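Local coordinates for Ras-3 from Cryphonectria parasitica (PDB 4KU4), which belongs to the Ras family of P-loop small G proteins and, in this model, holds guanosine-5'-diphosphate beside magnesium, at residues T14-L20 with N86-V92; L30-K36 with V182-F187; F108-I112 with F135-V140. Numbering follows the deposited sequence.

Contact 1 of 3, residues T14-L20 with N86-V92; sequences TDKIAML and NELFVIV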
ATOM      1  N   THR A  14     -15.117  -0.765  -6.269  1.00  9.75           N
ATOM      2  CA  THR A  14     -15.621  -0.687  -4.915  1.00  9.81           C
ATOM      3  C   THR A  14     -14.665   0.042  -3.964  1.00 11.70           C
ATOM      4  O   THR A  14     -15.095   0.598  -2.956  1.00 13.32           O
ATOM      5  CB  THR A  14     -15.895  -2.086  -4.360  1.00 11.73           C
ATOM      6  OG1 THR A  14     -14.673  -2.827  -4.348  1.00 11.08           O
ATOM      7  CG2 THR A  14     -16.894  -2.806  -5.245  1.00 14.39           C
ATOM      8  N   ASP A  15     -13.377   0.037  -4.290  1.00  9.10           N
ATOM      9  CA  ASP A  15     -12.363   0.619  -3.401  1.00  9.07           C
ATOM     10  C   ASP A  15     -11.221   1.287  -4.153  1.00 13.06           C
ATOM     11  O   ASP A  15     -10.646   0.701  -5.071  1.00 11.06           O
ATOM     12  CB  ASP A  15     -11.798  -0.457  -2.482  1.00 12.60           C
ATOM     13  CG  ASP A  15     -12.842  -1.035  -1.563  1.00 15.92           C
ATOM     14  OD1 ASP A  15     -13.143  -0.388  -0.531  1.00 17.00           O
ATOM     15  OD2 ASP A  15     -13.347  -2.141  -1.864  1.00 17.94           O
ATOM     16  N   LYS A  16     -10.873   2.500  -3.736  1.00  8.10           N
ATOM     17  CA  LYS A  16      -9.792   3.245  -4.373  1.00  8.46           C
ATOM     18  C   LYS A  16      -8.590   3.277  -3.453  1.00 11.14           C
ATOM     19  O   LYS A  16      -8.635   3.879  -2.386  1.00 12.44           O
ATOM     20  CB  LYS A  16     -10.249   4.674  -4.699  1.00  8.46           C
ATOM     21  CG  LYS A  16     -11.248   4.774  -5.839  1.00 16.56           C
ATOM     22  CD  LYS A  16     -12.080   6.035  -5.708  1.00 19.10           C
ATOM     23  CE  LYS A  16     -12.949   6.286  -6.932  1.00 34.53           C
ATOM     24  NZ  LYS A  16     -14.046   7.275  -6.646  1.00 34.51           N
ATOM     25  N   ILE A  17      -7.516   2.623  -3.867  1.00  6.10           N
ATOM     26  CA  ILE A  17      -6.304   2.556  -3.078  1.00  7.31           C
ATOM     27  C   ILE A  17      -5.171   3.306  -3.770  1.00  9.54           C
ATOM     28  O   ILE A  17      -4.976   3.161  -4.980  1.00  9.18           O
ATOM     29  CB  ILE A  17      -5.852   1.099  -2.922  1.00  7.49           C
ATOM     30  CG1 ILE A  17      -7.012   0.231  -2.432  1.00  8.86           C
ATOM     31  CG2 ILE A  17      -4.681   1.036  -1.996  1.00 11.38           C
ATOM     32  CD1 ILE A  17      -6.678  -1.238  -2.358  1.00  9.55           C
ATOM     33  N   ALA A  18      -4.415   4.099  -3.008  1.00  8.19           N
ATOM     34  CA  ALA A  18      -3.208   4.711  -3.559  1.00 11.62           C
ATOM     35  C   ALA A  18      -1.918   4.047  -3.034  1.00  7.58           C
ATOM     36  O   ALA A  18      -1.805   3.750  -1.853  1.00  7.66           O
ATOM     37  CB  ALA A  18      -3.200   6.238  -3.318  1.00 13.87           C
ATOM     38  N   MET A  19      -0.973   3.792  -3.937  1.00  9.37           N
ATOM     39  CA  MET A  19       0.391   3.406  -3.558  1.00 11.38           C
ATOM     40  C   MET A  19       1.221   4.635  -3.237  1.00  8.09           C
ATOM     41  O   MET A  19       1.219   5.593  -3.993  1.00  8.36           O
ATOM     42  CB  MET A  19       1.068   2.668  -4.701  1.00 11.31           C
ATOM     43  CG  MET A  19       0.232   1.557  -5.265  1.00 11.16           C
ATOM     44  SD  MET A  19      -0.032   0.247  -4.064  1.00  9.92           S
ATOM     45  CE  MET A  19       1.623  -0.411  -3.917  1.00 17.88           C
ATOM     46  N   LEU A  20       1.908   4.603  -2.107  1.00  7.01           N
ATOM     47  CA  LEU A  20       2.900   5.642  -1.778  1.00  7.01           C
ATOM     48  C   LEU A  20       4.210   4.988  -1.357  1.00 12.47           C
ATOM     49  O   LEU A  20       4.228   3.815  -0.971  1.00  8.28           O
ATOM     50  CB  LEU A  20       2.386   6.547  -0.658  1.00  9.93           C
ATOM     51  CG  LEU A  20       1.087   7.311  -0.910  1.00 11.20           C
ATOM     52  CD1 LEU A  20       0.525   7.921   0.389  1.00 11.59           C
ATOM     53  CD2 LEU A  20       1.292   8.367  -1.984  1.00 13.55           C
ATOM     54  N   ASN A  86      -8.174   9.144  -3.084  1.00 15.65           N
ATOM     55  CA  ASN A  86      -8.208   7.734  -2.691  1.00 10.97           C
ATOM     56  C   ASN A  86      -8.695   7.533  -1.250  1.00 15.42           C
ATOM     57  O   ASN A  86      -8.566   8.424  -0.409  1.00 14.31           O
ATOM     58  CB  ASN A  86      -6.844   7.071  -2.912  1.00 13.16           C
ATOM     59  CG  ASN A  86      -6.538   6.851  -4.373  1.00 14.67           C
ATOM     60  OD1 ASN A  86      -6.943   5.841  -4.966  1.00 19.66           O
ATOM     61  ND2 ASN A  86      -5.812   7.781  -4.964  1.00 11.83           N
ATOM     62  N   GLU A  87      -9.255   6.357  -0.972  1.00 10.64           N
ATOM     63  CA  GLU A  87      -9.837   6.045   0.334  1.00 13.12           C
ATOM     64  C   GLU A  87      -8.859   5.279   1.231  1.00 13.00           C
ATOM     65  O   GLU A  87      -8.819   5.483   2.444  1.00 13.05           O
ATOM     66  CB  GLU A  87     -11.141   5.232   0.161  1.00 11.83           C
ATOM     67  CG  GLU A  87     -11.433   4.230   1.299  1.00 28.29           C
ATOM     68  CD  GLU A  87     -12.676   3.321   1.092  1.00 35.99           C
ATOM     69  OE1 GLU A  87     -12.728   2.515   0.115  1.00 28.91           O
ATOM     70  OE2 GLU A  87     -13.593   3.382   1.949  1.00 29.99           O
ATOM     71  N   LEU A  88      -8.073   4.396   0.622  1.00  9.05           N
ATOM     72  CA  LEU A  88      -7.212   3.495   1.362  1.00  9.16           C
ATOM     73  C   LEU A  88      -5.804   3.624   0.819  1.00  9.66           C
ATOM     74  O   LEU A  88      -5.618   4.001  -0.336  1.00 10.23           O
ATOM     75  CB  LEU A  88      -7.690   2.056   1.199  1.00  7.95           C
ATOM     76  CG  LEU A  88      -9.183   1.814   1.414  1.00  9.27           C
ATOM     77  CD1 LEU A  88      -9.606   0.432   0.911  1.00 16.86           C
ATOM     78  CD2 LEU A  88      -9.567   2.002   2.887  1.00 11.95           C
ATOM     79  N   PHE A  89      -4.819   3.282   1.642  1.00  7.10           N
ATOM     80  CA  PHE A  89      -3.428   3.532   1.319  1.00  7.58           C
ATOM     81  C   PHE A  89      -2.470   2.402   1.643  1.00 11.50           C
ATOM     82  O   PHE A  89      -2.521   1.799   2.715  1.00  8.43           O
ATOM     83  CB  PHE A  89      -2.962   4.816   2.014  1.00  7.30           C
ATOM     84  CG  PHE A  89      -3.713   6.034   1.571  1.00 14.70           C
ATOM     85  CD1 PHE A  89      -3.265   6.782   0.494  1.00 13.33           C
ATOM     86  CD2 PHE A  89      -4.888   6.405   2.202  1.00 13.19           C
ATOM     87  CE1 PHE A  89      -3.957   7.897   0.060  1.00 15.09           C
ATOM     88  CE2 PHE A  89      -5.590   7.524   1.777  1.00 15.12           C
ATOM     89  CZ  PHE A  89      -5.122   8.266   0.693  1.00 15.41           C
ATOM     90  N   VAL A  90      -1.589   2.136   0.692  1.00  6.98           N
ATOM     91  CA  VAL A  90      -0.522   1.183   0.872  1.00  7.37           C
ATOM     92  C   VAL A  90       0.778   1.966   0.777  1.00  9.86           C
ATOM     93  O   VAL A  90       1.135   2.462  -0.295  1.00  9.29           O
ATOM     94  CB  VAL A  90      -0.573   0.110  -0.212  1.00  6.59           C
ATOM     95  CG1 VAL A  90       0.573  -0.887  -0.033  1.00 10.96           C
ATOM     96  CG2 VAL A  90      -1.940  -0.604  -0.190  1.00 10.67           C
ATOM     97  N   ILE A  91       1.467   2.105   1.910  1.00  5.54           N
ATOM     98  CA  ILE A  91       2.716   2.847   1.961  1.00  7.82           C
ATOM     99  C   ILE A  91       3.871   1.861   2.020  1.00  9.55           C
ATOM    100  O   ILE A  91       4.027   1.133   2.996  1.00  7.72           O
ATOM    101  CB  ILE A  91       2.701   3.815   3.145  1.00 11.60           C
ATOM    102  CG1 ILE A  91       1.428   4.659   3.063  1.00  6.37           C
ATOM    103  CG2 ILE A  91       3.980   4.668   3.174  1.00 13.47           C
ATOM    104  CD1 ILE A  91       1.383   5.780   4.101  1.00 10.00           C
ATOM    105  N   VAL A  92       4.648   1.822   0.941  1.00  5.44           N
ATOM    106  CA  VAL A  92       5.667   0.798   0.751  1.00  8.11           C
ATOM    107  C   VAL A  92       7.080   1.287   1.088  1.00  8.27           C
ATOM    108  O   VAL A  92       7.489   2.400   0.722  1.00  7.65           O
ATOM    109  CB  VAL A  92       5.650   0.298  -0.711  1.00  8.28           C
ATOM    110  CG1 VAL A  92       6.567  -0.908  -0.880  1.00  9.59           C
ATOM    111  CG2 VAL A  92       4.233  -0.050  -1.127  1.00  6.59           C
TER
HETATM  112  O   HOH W   1     -12.903   3.886  -2.336  1.00 23.59           O
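This contact is a parallel pairing of two strands in the middle of the Ras-type sheet: strand 15-20 lies beside the 88-92 part of strand 88-94, their axes 4.6 Å apart at closest and 23° from parallel. The backbone bonds follow the parallel pattern, in which one residue reaches two partners on the neighbouring strand. A18 N donates to L88 O (2.9 Å) and A18 O accepts from V90 N (3.0 Å); L20 N then donates to V90 O (2.9 Å), and L20 O accepts from V92 N (2.8 Å). At the N-terminal end K16 O receives both E87 N (2.9 Å) and L88 N (3.1 Å). I17, M19, L88 and V90 share one face, with I17 CG2 3.7 Å from V90 CG2 and M19 SD 3.9 Å from V90 CB. A18, L20, F89 and I91 share the other, where A18 CB meets F89 CE1 at 3.8 Å. Near the strand starts the carboxylates of D15 and E87 come close, OD1 to OE1 3.0 Å, a like-charge approach; a water bridges K16 N and E87 OE1 at 2.8 Å each. Strand 60-67 pairs with the other edge of strand 15-20, and strand 140-145 flanks strand 88-94. Helix 182-196 packs on M19, L88 and V90, whereas helix 98-118 covers L20, F89 and I91, giving the layered core of a P-loop fold.

Contact 2 of 3, residues L30-K36 with V182-F187; sequences LTVNLTK and VEEAFF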
ATOM      1  N   LEU A  30       4.541  -4.588  -6.899  1.00  8.21           N
ATOM      2  CA  LEU A  30       3.461  -5.068  -6.039  1.00  6.47           C
ATOM      3  C   LEU A  30       2.116  -5.017  -6.759  1.00 10.94           C
ATOM      4  O   LEU A  30       1.341  -5.965  -6.710  1.00  7.46           O
ATOM      5  CB  LEU A  30       3.392  -4.241  -4.751  1.00  7.27           C
ATOM      6  CG  LEU A  30       4.427  -4.550  -3.674  1.00 11.07           C
ATOM      7  CD1 LEU A  30       4.468  -3.414  -2.664  1.00  9.69           C
ATOM      8  CD2 LEU A  30       4.115  -5.866  -2.983  1.00 15.87           C
ATOM      9  N   THR A  31       1.847  -3.896  -7.425  1.00  8.04           N
ATOM     10  CA  THR A  31       0.558  -3.676  -8.067  1.00  8.96           C
ATOM     11  C   THR A  31       0.367  -4.602  -9.268  1.00  9.48           C
ATOM     12  O   THR A  31      -0.718  -5.121  -9.486  1.00  7.80           O
ATOM     13  CB  THR A  31       0.400  -2.215  -8.535  1.00 13.20           C
ATOM     14  OG1 THR A  31       0.697  -1.313  -7.458  1.00 11.64           O
ATOM     15  CG2 THR A  31      -1.017  -1.960  -8.999  1.00 11.07           C
ATOM     16  N   VAL A  32       1.422  -4.778 -10.052  1.00 10.35           N
ATOM     17  CA  VAL A  32       1.399  -5.649 -11.228  1.00 10.37           C
ATOM     18  C   VAL A  32       1.245  -7.113 -10.797  1.00 11.25           C
ATOM     19  O   VAL A  32       0.505  -7.887 -11.405  1.00  9.76           O
ATOM     20  CB  VAL A  32       2.692  -5.437 -12.066  1.00 13.65           C
ATOM     21  CG1 VAL A  32       2.845  -6.511 -13.112  1.00 18.94           C
ATOM     22  CG2 VAL A  32       2.685  -4.054 -12.701  1.00 16.85           C
ATOM     23  N   ASN A  33       1.915  -7.478  -9.715  1.00 11.31           N
ATOM     24  CA  ASN A  33       1.742  -8.806  -9.131  1.00 11.86           C
ATOM     25  C   ASN A  33       0.315  -9.038  -8.643  1.00 10.56           C
ATOM     26  O   ASN A  33      -0.321 -10.019  -9.024  1.00 11.60           O
ATOM     27  CB  ASN A  33       2.761  -9.051  -8.010  1.00 10.35           C
ATOM     28  CG  ASN A  33       2.668 -10.459  -7.432  1.00 15.37           C
ATOM     29  OD1 ASN A  33       1.964 -10.702  -6.437  1.00 20.64           O
ATOM     30  ND2 ASN A  33       3.380 -11.395  -8.050  1.00 13.13           N
ATOM     31  N   LEU A  34      -0.190  -8.126  -7.811  1.00  7.38           N
ATOM     32  CA  LEU A  34      -1.526  -8.235  -7.274  1.00  6.76           C
ATOM     33  C   LEU A  34      -2.579  -8.409  -8.362  1.00 14.22           C
ATOM     34  O   LEU A  34      -3.467  -9.239  -8.229  1.00 12.38           O
ATOM     35  CB  LEU A  34      -1.870  -7.011  -6.441  1.00 11.68           C
ATOM     36  CG  LEU A  34      -3.313  -6.963  -5.955  1.00 12.79           C
ATOM     37  CD1 LEU A  34      -3.501  -7.924  -4.777  1.00 11.99           C
ATOM     38  CD2 LEU A  34      -3.664  -5.543  -5.571  1.00 16.65           C
ATOM     39  N   THR A  35      -2.476  -7.611  -9.426  1.00 11.61           N
ATOM     40  CA  THR A  35      -3.505  -7.577 -10.457  1.00 11.17           C
ATOM     41  C   THR A  35      -3.333  -8.626 -11.550  1.00 14.63           C
ATOM     42  O   THR A  35      -4.159  -8.708 -12.449  1.00 10.65           O
ATOM     43  CB  THR A  35      -3.621  -6.182 -11.091  1.00 10.30           C
ATOM     44  OG1 THR A  35      -2.385  -5.852 -11.730  1.00 12.85           O
ATOM     45  CG2 THR A  35      -3.953  -5.146 -10.034  1.00  8.88           C
ATOM     46  N   LYS A  36      -2.282  -9.433 -11.459  1.00 11.74           N
ATOM     47  CA  LYS A  36      -2.081 -10.538 -12.397  1.00 11.12           C
ATOM     48  C   LYS A  36      -1.922 -10.013 -13.820  1.00 14.52           C
ATOM     49  O   LYS A  36      -2.421 -10.603 -14.780  1.00 16.27           O
ATOM     50  CB  LYS A  36      -3.234 -11.546 -12.298  1.00 17.86           C
ATOM     51  CG  LYS A  36      -3.549 -12.019 -10.871  1.00 18.75           C
ATOM     52  CD  LYS A  36      -2.751 -13.269 -10.508  1.00 21.10           C
ATOM     53  CE  LYS A  36      -2.893 -13.603  -9.025  1.00 27.30           C
ATOM     54  NZ  LYS A  36      -4.333 -13.687  -8.625  1.00 28.97           N
ATOM     55  N   VAL A 182       1.427 -10.692  -0.901  1.00  6.98           N
ATOM     56  CA  VAL A 182       0.943  -9.528  -1.635  1.00 10.13           C
ATOM     57  C   VAL A 182      -0.574  -9.326  -1.451  1.00  8.22           C
ATOM     58  O   VAL A 182      -1.017  -8.225  -1.115  1.00  8.58           O
ATOM     59  CB  VAL A 182       1.317  -9.572  -3.134  1.00  8.84           C
ATOM     60  CG1 VAL A 182       0.694  -8.377  -3.854  1.00  8.20           C
ATOM     61  CG2 VAL A 182       2.830  -9.543  -3.307  1.00 10.87           C
ATOM     62  N   GLU A 183      -1.385 -10.365  -1.662  1.00  9.53           N
ATOM     63  CA  GLU A 183      -2.828 -10.186  -1.469  1.00 11.10           C
ATOM     64  C   GLU A 183      -3.176  -9.775  -0.030  1.00  9.53           C
ATOM     65  O   GLU A 183      -4.025  -8.911   0.188  1.00  7.52           O
ATOM     66  CB  GLU A 183      -3.634 -11.434  -1.890  1.00 11.52           C
ATOM     67  CG  GLU A 183      -3.737 -11.612  -3.390  1.00 16.59           C
ATOM     68  CD  GLU A 183      -4.642 -12.766  -3.783  1.00 21.47           C
ATOM     69  OE1 GLU A 183      -5.134 -13.489  -2.885  1.00 20.83           O
ATOM     70  OE2 GLU A 183      -4.842 -12.952  -5.001  1.00 20.06           O
ATOM     71  N   GLU A 184      -2.529 -10.395   0.954  1.00  8.53           N
ATOM     72  CA  GLU A 184      -2.782 -10.046   2.347  1.00 12.67           C
ATOM     73  C   GLU A 184      -2.560  -8.554   2.580  1.00 11.88           C
ATOM     74  O   GLU A 184      -3.326  -7.902   3.280  1.00  9.32           O
ATOM     75  CB  GLU A 184      -1.888 -10.866   3.278  1.00 13.72           C
ATOM     76  CG  GLU A 184      -2.377 -12.302   3.466  1.00 19.60           C
ATOM     77  CD  GLU A 184      -2.092 -13.228   2.292  0.53 25.12           C
ATOM     78  OE1 GLU A 184      -1.451 -12.835   1.287  0.53 18.57           O
ATOM     79  OE2 GLU A 184      -2.538 -14.387   2.379  0.53 29.59           O
ATOM     80  N   ALA A 185      -1.516  -8.010   1.969  1.00 11.80           N
ATOM     81  CA  ALA A 185      -1.180  -6.609   2.174  1.00 11.60           C
ATOM     82  C   ALA A 185      -2.282  -5.689   1.648  1.00  7.86           C
ATOM     83  O   ALA A 185      -2.789  -4.846   2.388  1.00 12.05           O
ATOM     84  CB  ALA A 185       0.122  -6.294   1.516  1.00  7.01           C
ATOM     85  N   PHE A 186      -2.642  -5.841   0.374  1.00  6.84           N
ATOM     86  CA  PHE A 186      -3.687  -5.011  -0.223  1.00  9.10           C
ATOM     87  C   PHE A 186      -5.053  -5.224   0.422  1.00  8.02           C
ATOM     88  O   PHE A 186      -5.784  -4.263   0.666  1.00  9.91           O
ATOM     89  CB  PHE A 186      -3.813  -5.270  -1.730  1.00  9.46           C
ATOM     90  CG  PHE A 186      -2.721  -4.647  -2.552  1.00  7.47           C
ATOM     91  CD1 PHE A 186      -2.841  -3.340  -3.005  1.00 12.16           C
ATOM     92  CD2 PHE A 186      -1.589  -5.371  -2.906  1.00  8.69           C
ATOM     93  CE1 PHE A 186      -1.855  -2.761  -3.766  1.00 12.41           C
ATOM     94  CE2 PHE A 186      -0.598  -4.786  -3.680  1.00 12.76           C
ATOM     95  CZ  PHE A 186      -0.734  -3.475  -4.104  1.00 11.33           C
ATOM     96  N   PHE A 187      -5.420  -6.482   0.672  1.00  6.36           N
ATOM     97  CA  PHE A 187      -6.738  -6.742   1.231  1.00 10.28           C
ATOM     98  C   PHE A 187      -6.850  -6.255   2.680  1.00 10.53           C
ATOM     99  O   PHE A 187      -7.948  -6.042   3.182  1.00  9.82           O
ATOM    100  CB  PHE A 187      -7.083  -8.233   1.164  1.00 12.66           C
ATOM    101  CG  PHE A 187      -7.162  -8.788  -0.226  1.00 12.80           C
ATOM    102  CD1 PHE A 187      -7.059  -7.972  -1.342  1.00 11.42           C
ATOM    103  CD2 PHE A 187      -7.349 -10.143  -0.413  1.00 13.98           C
ATOM    104  CE1 PHE A 187      -7.136  -8.499  -2.620  1.00 14.60           C
ATOM    105  CE2 PHE A 187      -7.426 -10.679  -1.686  1.00 12.54           C
ATOM    106  CZ  PHE A 187      -7.326  -9.854  -2.791  1.00 14.56           C
TER
HETATM  107  O   HOH W   2      -4.865 -15.225  -6.064  1.00 36.69           O
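L34 shows how one leucine can join two steeply crossed helices. Its side chain is a knob in a hole formed by V182, E183, F186 and F187, and CD2 of L34 lies 3.3 Å from the centroid of the F186 ring, over its face, as a CH-pi contact. F186 also reaches the preceding turn, its CE2 standing 4.2 Å from L30 CB. V182 CG1 is 3.9 Å from L34 CB, and V182 CG2 is 3.9 Å from L30 CD2. The local axes cross at -101°, so the helices meet over a short length; their closest approach is 9.9 Å. K36, the first residue to leave helical geometry, has positive phi in a Schellman motif. The main partner of the E183 carboxylate is R53 of strand 50-57; K36 NZ is a longer, water-bridged one, 3.7 Å from E183 OE2. Helix 27-35, which follows strand 15-20 and the probable P-loop, thus packs against C-terminal helix 182-196 on one face of the Ras-type sheet, where I66 touches L34 and V143 touches L30.

Contact 3 of 3, residues F108-I112 with F135-V140; sequences FEEVI and FAPSLV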
ATOM      1  N   PHE A 108       3.197   8.531   5.969  1.00 11.30           N
ATOM      2  CA  PHE A 108       2.033   8.280   6.808  1.00 10.81           C
ATOM      3  C   PHE A 108       1.505   9.589   7.418  1.00 16.03           C
ATOM      4  O   PHE A 108       0.304   9.850   7.403  1.00 11.53           O
ATOM      5  CB  PHE A 108       2.359   7.274   7.916  1.00 13.42           C
ATOM      6  CG  PHE A 108       1.236   7.068   8.878  1.00 11.75           C
ATOM      7  CD1 PHE A 108       0.264   6.106   8.634  1.00 14.70           C
ATOM      8  CD2 PHE A 108       1.130   7.849  10.013  1.00 13.55           C
ATOM      9  CE1 PHE A 108      -0.785   5.926   9.512  1.00 13.87           C
ATOM     10  CE2 PHE A 108       0.091   7.672  10.900  1.00 14.46           C
ATOM     11  CZ  PHE A 108      -0.879   6.706  10.641  1.00 15.94           C
ATOM     12  N   GLU A 109       2.401  10.420   7.941  1.00 14.12           N
ATOM     13  CA  GLU A 109       1.962  11.686   8.535  1.00 19.33           C
ATOM     14  C   GLU A 109       1.322  12.601   7.496  1.00 15.48           C
ATOM     15  O   GLU A 109       0.327  13.248   7.802  1.00 14.73           O
ATOM     16  CB  GLU A 109       3.102  12.415   9.262  1.00 19.77           C
ATOM     17  CG  GLU A 109       2.697  13.030  10.596  1.00 31.27           C
ATOM     18  CD  GLU A 109       2.300  14.480  10.454  0.56 38.61           C
ATOM     19  OE1 GLU A 109       1.975  15.109  11.483  0.56 38.78           O
ATOM     20  OE2 GLU A 109       2.320  14.994   9.315  0.56 39.22           O
ATOM     21  N   GLU A 110       1.880  12.653   6.282  1.00 14.28           N
ATOM     22  CA  GLU A 110       1.248  13.394   5.194  1.00 15.70           C
ATOM     23  C   GLU A 110      -0.173  12.900   4.962  1.00 16.19           C
ATOM     24  O   GLU A 110      -1.100  13.694   4.797  1.00 12.75           O
ATOM     25  CB  GLU A 110       2.039  13.275   3.880  1.00 17.82           C
ATOM     26  CG  GLU A 110       3.297  14.124   3.766  1.00 24.65           C
ATOM     27  CD  GLU A 110       3.863  14.102   2.352  1.00 27.39           C
ATOM     28  OE1 GLU A 110       3.121  13.704   1.430  1.00 24.70           O
ATOM     29  OE2 GLU A 110       5.038  14.479   2.156  1.00 30.26           O
ATOM     30  N   VAL A 111      -0.354  11.585   4.929  1.00 13.57           N
ATOM     31  CA  VAL A 111      -1.692  11.042   4.688  1.00 13.59           C
ATOM     32  C   VAL A 111      -2.694  11.478   5.760  1.00 19.12           C
ATOM     33  O   VAL A 111      -3.762  12.014   5.448  1.00 16.04           O
ATOM     34  CB  VAL A 111      -1.674   9.502   4.538  1.00 13.27           C
ATOM     35  CG1 VAL A 111      -3.090   8.934   4.610  1.00 13.37           C
ATOM     36  CG2 VAL A 111      -1.004   9.124   3.224  1.00 11.76           C
ATOM     37  N   ILE A 112      -2.341  11.254   7.023  1.00 17.67           N
ATOM     38  CA  ILE A 112      -3.205  11.642   8.134  1.00 18.74           C
ATOM     39  C   ILE A 112      -3.544  13.140   8.133  1.00 24.44           C
ATOM     40  O   ILE A 112      -4.710  13.510   8.259  1.00 21.82           O
ATOM     41  CB  ILE A 112      -2.589  11.247   9.483  1.00 22.78           C
ATOM     42  CG1 ILE A 112      -2.703   9.737   9.674  1.00 17.15           C
ATOM     43  CG2 ILE A 112      -3.288  11.974  10.622  1.00 25.30           C
ATOM     44  CD1 ILE A 112      -4.117   9.257   9.775  1.00 23.51           C
ATOM     45  N   PHE A 135     -11.575   9.615   8.519  1.00 26.88           N
ATOM     46  CA  PHE A 135     -10.425   8.776   8.207  1.00 25.63           C
ATOM     47  C   PHE A 135      -9.782   8.258   9.488  1.00 24.32           C
ATOM     48  O   PHE A 135      -9.779   8.942  10.512  1.00 26.86           O
ATOM     49  CB  PHE A 135      -9.401   9.561   7.380  1.00 23.64           C
ATOM     50  CG  PHE A 135      -8.338   8.706   6.762  1.00 18.83           C
ATOM     51  CD1 PHE A 135      -7.085   8.620   7.334  1.00 19.09           C
ATOM     52  CD2 PHE A 135      -8.598   7.969   5.618  1.00 22.30           C
ATOM     53  CE1 PHE A 135      -6.105   7.831   6.772  1.00 17.89           C
ATOM     54  CE2 PHE A 135      -7.616   7.168   5.054  1.00 19.24           C
ATOM     55  CZ  PHE A 135      -6.373   7.100   5.634  1.00 13.95           C
ATOM     56  N   ALA A 136      -9.234   7.048   9.421  1.00 22.40           N
ATOM     57  CA  ALA A 136      -8.542   6.442  10.555  1.00 21.71           C
ATOM     58  C   ALA A 136      -7.252   5.764  10.089  1.00 15.15           C
ATOM     59  O   ALA A 136      -7.170   5.312   8.949  1.00 11.99           O
ATOM     60  CB  ALA A 136      -9.445   5.433  11.244  1.00 20.55           C
ATOM     61  N   PRO A 137      -6.248   5.680  10.975  1.00 15.36           N
ATOM     62  CA  PRO A 137      -4.964   5.069  10.614  1.00 13.65           C
ATOM     63  C   PRO A 137      -5.080   3.624  10.151  1.00 16.88           C
ATOM     64  O   PRO A 137      -4.175   3.160   9.467  1.00 12.71           O
ATOM     65  CB  PRO A 137      -4.162   5.126  11.920  1.00 17.43           C
ATOM     66  CG  PRO A 137      -4.766   6.214  12.696  1.00 22.76           C
ATOM     67  CD  PRO A 137      -6.237   6.195  12.355  1.00 16.93           C
ATOM     68  N   SER A 138      -6.157   2.926  10.511  1.00 13.75           N
ATOM     69  CA  SER A 138      -6.319   1.544  10.069  1.00 18.57           C
ATOM     70  C   SER A 138      -6.584   1.434   8.561  1.00 10.43           C
ATOM     71  O   SER A 138      -6.528   0.342   8.002  1.00 13.43           O
ATOM     72  CB  SER A 138      -7.431   0.836  10.862  1.00 18.43           C
ATOM     73  OG  SER A 138      -8.665   1.517  10.726  1.00 18.12           O
ATOM     74  N   LEU A 139      -6.852   2.559   7.899  1.00  8.13           N
ATOM     75  CA  LEU A 139      -7.098   2.540   6.453  1.00  9.60           C
ATOM     76  C   LEU A 139      -5.787   2.621   5.681  1.00 11.75           C
ATOM     77  O   LEU A 139      -5.765   2.721   4.448  1.00 11.52           O
ATOM     78  CB  LEU A 139      -8.049   3.678   6.035  1.00 12.62           C
ATOM     79  CG  LEU A 139      -9.433   3.625   6.695  1.00 19.54           C
ATOM     80  CD1 LEU A 139     -10.380   4.641   6.109  1.00 17.26           C
ATOM     81  CD2 LEU A 139     -10.021   2.229   6.556  1.00 17.20           C
ATOM     82  N   VAL A 140      -4.691   2.584   6.426  1.00  9.75           N
ATOM     83  CA  VAL A 140      -3.360   2.579   5.855  1.00  7.83           C
ATOM     84  C   VAL A 140      -2.665   1.275   6.206  1.00  9.06           C
ATOM     85  O   VAL A 140      -2.831   0.754   7.307  1.00 11.76           O
ATOM     86  CB  VAL A 140      -2.503   3.738   6.420  1.00  7.44           C
ATOM     87  CG1 VAL A 140      -1.114   3.695   5.844  1.00  7.67           C
ATOM     88  CG2 VAL A 140      -3.173   5.071   6.128  1.00 12.32           C
TER
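A crossover helix can be packed against the approach to its second strand by apolar side chains alone. Strand 88-94, helix 98-118 and the adjacent parallel strand 140-145 form a beta-alpha-beta crossover; here residues 108-112 of the helix meet a loop with a short 3-10 segment, 137-139, and the first residue of strand 140-145. Aromatic rings lead. The F108 ring presents its edge, with CZ 3.9 Å from P137 CB and CD1 3.9 Å from V140 CG1. F135, whose CA-to-CB bond points toward the helix, meets it with its ring: I112 CD1 lies at the ring edge, 3.9 Å from F135 CE1, and V111 CG1 is equally close to F135 CE1. Aliphatic contacts fill in, V111 CG1 to V140 CG2 at 4.2 Å and I112 CD1 to P137 CG at 4.3 Å. No hydrogen bond joins the two segments; within them, I112 N donates to F108 O (3.0 Å) and V140 N to P137 O (3.1 Å). F135 N is hydrogen-bonded to D119 OD2. A backbone bond ties L139 to F89 of strand 88-94, which V111 and V140 also touch, while L139 packs against D193 and R196 of helix 182-196.

Overall arrangement
The three contacts sample the layers of one α/β fold. Contact 1 lies within the sheet, its centre about 6 Å from that of the chain, about 12 Å from that of contact 2 and about 10 Å from that of contact 3. Contacts 2 and 3 lie over opposite faces, centres about 20 Å and nearest atoms about 7 Å apart. Contact 1 connects them: M19 SD is 3.5 Å from F186 CE1, and L20 CD1 is 3.4 Å from V111 CG2. Along the chain contact 1 closes before contact 3 opens, contact 3 is nested within contact 2, and contacts 1 and 2 interleave. Sequence-distant segments thereby build a single core, with contacts 1 and 2 bordering the GDP site.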